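PDB 6A4D: oligoribonuclease, which probably degrades very short RNA oligonucleotides as a dimeric exoribonuclease of the RNase H-like superfamily. Local coordinates for residues 92-97 against 125-129; 151-155 against 176-181. The protein carries 1 engineered substitution. Residue numbers count along the deposited sequence, not the author numbering.

In the fold
The two contacts lie on opposite sides of the chain's centre, their own centres about 31 Å apart, and share no helix. Interaction 1 packs helix 85-99 against the short helix 124-127 on the central sheet of the exonuclease fold; its inner side is core, its outer side reaches solvent and holds a water. Interaction 2 is more peripheral, about 21 Å from the chain's centre, and sets the loop that precedes helix 163-180 against that helix's C-terminal end, between the ligand pocket and the second subunit. Aromatic packing with a polar margin marks the first; aliphatic packing round one tyrosine marks the second. Each buries about 340 Å².

Interaction 1: residues 92-97 against 125-129; sequences SLAFVQ and DFEDH
Residues 92-97 are a regular helical turn and a half inside helix 85-99, with V96 N to S92 O (3.0 Å) and Q97 N to L93 O (2.9 Å). They face the helical turn 125-127 and the residues after it, the CA atoms of L93 and F126 being 5.2 Å apart. S92 sets CB over one face of the F126 ring, a CH-pi contact 4.1 Å from the centroid. L93 (t, p) extends CD1 to H129 CB at 3.7 Å. V96 (m) puts CG2 3.7 Å from F126 CE1 and 3.5 Å from H129 CD2, between the two rings, both t at chi1. Q97 brings CG within 3.5 Å of H129 CE1, and a water joins Q97 NE2 (2.7 Å) to H129 ND1 (2.6 Å). Beneath, F126 rests on I33 and L14 of the sheet, the helix-on-sheet layering of an RNase H-like exonuclease. H129 NE2 bonds V100 O, so the imidazole combines apolar packing with polar links at both nitrogens.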
# COMPACT_ATOMS: atom_id res chain seq x y z
N SER A 92 21.58 2.06 -3.90
CA SER A 92 20.20 2.62 -4.00
C SER A 92 19.93 3.75 -3.01
O SER A 92 19.37 4.79 -3.40
CB SER A 92 19.18 1.52 -3.86
OG SER A 92 19.31 0.65 -4.97
N LEU A 93 20.36 3.58 -1.77
CA LEU A 93 20.21 4.60 -0.75
C LEU A 93 20.96 5.87 -1.11
O LEU A 93 20.39 6.95 -1.07
CB LEU A 93 20.67 4.11 0.60
CG LEU A 93 20.44 5.09 1.74
CD1 LEU A 93 19.01 5.66 1.77
CD2 LEU A 93 20.81 4.46 3.09
N ALA A 94 22.21 5.72 -1.52
CA ALA A 94 23.04 6.86 -1.95
C ALA A 94 22.40 7.60 -3.11
O ALA A 94 22.40 8.81 -3.13
CB ALA A 94 24.43 6.40 -2.35
N PHE A 95 21.88 6.87 -4.08
CA PHE A 95 21.16 7.46 -5.20
C PHE A 95 19.94 8.30 -4.81
O PHE A 95 19.81 9.43 -5.26
CB PHE A 95 20.72 6.40 -6.16
CG PHE A 95 19.92 6.91 -7.31
CD1 PHE A 95 20.53 7.66 -8.31
CD2 PHE A 95 18.55 6.64 -7.41
CE1 PHE A 95 19.81 8.11 -9.40
CE2 PHE A 95 17.80 7.10 -8.49
CZ PHE A 95 18.43 7.83 -9.50
N VAL A 96 19.06 7.76 -3.95
CA VAL A 96 17.88 8.51 -3.62
C VAL A 96 18.24 9.68 -2.71
O VAL A 96 17.52 10.67 -2.70
CB VAL A 96 16.74 7.66 -2.99
CG1 VAL A 96 16.19 6.74 -4.06
CG2 VAL A 96 17.21 6.90 -1.74
N GLN A 97 19.31 9.55 -1.92
CA GLN A 97 19.69 10.63 -1.01
C GLN A 97 20.18 11.86 -1.77
O GLN A 97 20.08 12.97 -1.27
CB GLN A 97 20.79 10.21 -0.05
CG GLN A 97 20.29 9.55 1.17
CD GLN A 97 21.37 8.80 1.83
OE1 GLN A 97 22.38 8.52 1.21
NE2 GLN A 97 21.18 8.49 3.09
N ASP A 125 17.29 -0.19 5.57
CA ASP A 125 18.02 1.11 5.47
C ASP A 125 17.53 1.92 4.31
O ASP A 125 17.38 3.13 4.40
CB ASP A 125 19.53 0.93 5.31
CG ASP A 125 20.20 0.26 6.54
OD1 ASP A 125 19.60 0.20 7.64
OD2 ASP A 125 21.35 -0.21 6.38
N PHE A 126 17.29 1.24 3.20
CA PHE A 126 16.69 1.92 2.05
C PHE A 126 15.24 2.35 2.37
O PHE A 126 14.87 3.49 2.09
CB PHE A 126 16.84 1.05 0.85
CG PHE A 126 16.29 1.60 -0.40
CD1 PHE A 126 16.79 2.78 -0.93
CD2 PHE A 126 15.27 0.95 -1.06
CE1 PHE A 126 16.30 3.31 -2.12
CE2 PHE A 126 14.78 1.46 -2.25
CZ PHE A 126 15.29 2.64 -2.78
N GLU A 127 14.47 1.51 3.06
CA GLU A 127 13.08 1.87 3.39
C GLU A 127 13.01 3.16 4.22
O GLU A 127 12.01 3.93 4.13
CB GLU A 127 12.31 0.77 4.14
CG GLU A 127 10.80 0.90 3.93
CD GLU A 127 9.94 0.24 4.98
OE1 GLU A 127 8.69 0.40 4.89
OE2 GLU A 127 10.51 -0.45 5.88
N ASP A 128 14.04 3.40 5.04
CA ASP A 128 14.00 4.55 5.95
C ASP A 128 14.12 5.88 5.22
O ASP A 128 13.79 6.91 5.78
CB ASP A 128 15.06 4.46 7.04
CG ASP A 128 14.84 3.27 8.00
OD1 ASP A 128 13.66 2.89 8.25
OD2 ASP A 128 15.85 2.75 8.52
N HIS A 129 14.58 5.88 3.98
CA HIS A 129 14.64 7.11 3.24
C HIS A 129 13.24 7.66 2.81
O HIS A 129 13.10 8.83 2.50
CB HIS A 129 15.55 6.99 2.05
CG HIS A 129 15.93 8.32 1.50
ND1 HIS A 129 16.83 9.15 2.12
CD2 HIS A 129 15.45 9.01 0.42
CE1 HIS A 129 16.92 10.28 1.43
NE2 HIS A 129 16.10 10.22 0.40
O HOH W 1 18.63 8.58 3.93

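Interaction 2: residues 151-155 against 176-181; sequences VLESV and VYRELF
Residues 151-155 form a compact turn with helical phi/psi at 151-154 but no regular helical bonding; S154 N bonds V151 O (3.0 Å), V155 N more weakly L152 O (3.2 Å), and V155 swings to an extended psi of 133°. Opposite lies the last part of helix 163-180, with L180 N to V176 O at 2.9 Å and F181 N to Y177 O at 2.8 Å, before F181 leaves helical geometry. The two run in opposite directions: CA of V151 is 6.4 Å from that of L180, and CA of V155 6.4 Å from that of V176. V151 (t) points at the helix, CG1 reaching Y177 CD1 at 3.7 Å and CG2 reaching L180 CB at 3.7 Å. Y177 (m) leaves the helix sideways, but its ring end comes close to the turn, the ring edge meeting V151 CG1 and L152 CD2, the latter 3.6 Å from Y177 OH. S154 OG lies 3.6 Å from L180 CD1, and V155 CG2 packs on V176 CG1 at 3.9 Å. V155 also touches the bound nucleotide analogue, while F181 meets F182 and L184 of the second subunit, so the contact spans from pocket wall to dimer interface. Y177 OH bonds E173, another pocket residue; between the segments themselves, the fit is by apolar packing.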
# COMPACT_ATOMS: atom_id res chain seq x y z
N VAL A 151 -11.37 5.93 -19.25
CA VAL A 151 -10.00 6.38 -19.16
C VAL A 151 -9.03 5.20 -19.38
O VAL A 151 -7.96 5.41 -19.88
CB VAL A 151 -9.74 7.03 -17.79
CG1 VAL A 151 -8.27 7.21 -17.51
CG2 VAL A 151 -10.46 8.37 -17.69
N LEU A 152 -9.40 3.98 -19.01
CA LEU A 152 -8.48 2.86 -19.06
C LEU A 152 -8.04 2.49 -20.48
O LEU A 152 -7.00 1.82 -20.66
CB LEU A 152 -9.12 1.66 -18.36
CG LEU A 152 -9.44 1.81 -16.87
CD1 LEU A 152 -10.03 0.53 -16.33
CD2 LEU A 152 -8.17 2.09 -16.08
N GLU A 153 -8.81 2.93 -21.48
CA GLU A 153 -8.44 2.71 -22.88
C GLU A 153 -7.20 3.43 -23.25
O GLU A 153 -6.47 3.02 -24.15
CB GLU A 153 -9.49 3.24 -23.87
CG GLU A 153 -10.76 2.46 -23.95
CD GLU A 153 -11.56 2.82 -25.20
OE1 GLU A 153 -11.05 2.70 -26.34
OE2 GLU A 153 -12.73 3.20 -25.03
N SER A 154 -7.00 4.57 -22.61
CA SER A 154 -5.82 5.38 -22.84
C SER A 154 -4.61 4.91 -22.11
O SER A 154 -3.51 5.30 -22.48
CB SER A 154 -6.10 6.84 -22.52
OG SER A 154 -7.15 7.23 -23.34
N VAL A 155 -4.78 4.09 -21.07
CA VAL A 155 -3.61 3.46 -20.37
C VAL A 155 -3.03 2.41 -21.26
O VAL A 155 -3.78 1.61 -21.80
CB VAL A 155 -4.07 2.82 -19.06
CG1 VAL A 155 -2.97 2.04 -18.35
CG2 VAL A 155 -4.62 3.88 -18.15
N VAL A 176 -1.47 9.59 -17.69
CA VAL A 176 -2.76 9.44 -18.28
C VAL A 176 -3.85 9.86 -17.32
O VAL A 176 -4.74 10.67 -17.70
CB VAL A 176 -2.95 8.01 -18.86
CG1 VAL A 176 -4.41 7.66 -19.14
CG2 VAL A 176 -2.10 7.86 -20.09
N TYR A 177 -3.84 9.32 -16.10
CA TYR A 177 -4.89 9.75 -15.12
C TYR A 177 -4.84 11.23 -14.82
O TYR A 177 -5.84 11.89 -14.71
CB TYR A 177 -4.80 8.98 -13.77
CG TYR A 177 -4.94 7.49 -13.90
CD1 TYR A 177 -5.90 6.92 -14.74
CD2 TYR A 177 -4.11 6.63 -13.18
CE1 TYR A 177 -6.04 5.55 -14.85
CE2 TYR A 177 -4.23 5.26 -13.29
CZ TYR A 177 -5.16 4.72 -14.16
OH TYR A 177 -5.27 3.38 -14.28
N ARG A 178 -3.64 11.74 -14.65
CA ARG A 178 -3.49 13.17 -14.46
C ARG A 178 -4.27 14.01 -15.50
O ARG A 178 -4.96 14.96 -15.14
CB ARG A 178 -2.00 13.53 -14.52
CG ARG A 178 -1.80 14.96 -14.09
CD ARG A 178 -0.35 15.36 -14.14
NE ARG A 178 -0.21 16.48 -13.23
CZ ARG A 178 0.78 17.35 -13.25
NH1 ARG A 178 0.78 18.34 -12.37
NH2 ARG A 178 1.78 17.19 -14.12
N GLU A 179 -4.14 13.63 -16.76
CA GLU A 179 -4.80 14.31 -17.87
C GLU A 179 -6.30 14.02 -17.98
O GLU A 179 -7.05 14.98 -18.18
CB GLU A 179 -4.10 13.96 -19.18
CG GLU A 179 -4.61 14.72 -20.40
CD GLU A 179 -4.10 14.12 -21.71
OE1 GLU A 179 -3.12 13.33 -21.71
OE2 GLU A 179 -4.69 14.45 -22.76
N LEU A 180 -6.74 12.77 -17.82
CA LEU A 180 -8.14 12.41 -18.06
C LEU A 180 -9.04 12.27 -16.86
O LEU A 180 -10.25 12.24 -17.01
CB LEU A 180 -8.22 11.12 -18.90
CG LEU A 180 -7.49 11.16 -20.25
CD1 LEU A 180 -7.47 9.78 -20.87
CD2 LEU A 180 -8.17 12.16 -21.20
N PHE A 181 -8.49 12.17 -15.66
CA PHE A 181 -9.31 11.75 -14.52
C PHE A 181 -9.22 12.64 -13.35
O PHE A 181 -10.10 12.64 -12.56
CB PHE A 181 -8.89 10.31 -14.15
CG PHE A 181 -9.79 9.58 -13.17
CD1 PHE A 181 -11.18 9.75 -13.14
CD2 PHE A 181 -9.22 8.58 -12.37
CE1 PHE A 181 -11.94 9.01 -12.25
CE2 PHE A 181 -9.99 7.82 -11.52
CZ PHE A 181 -11.34 8.03 -11.45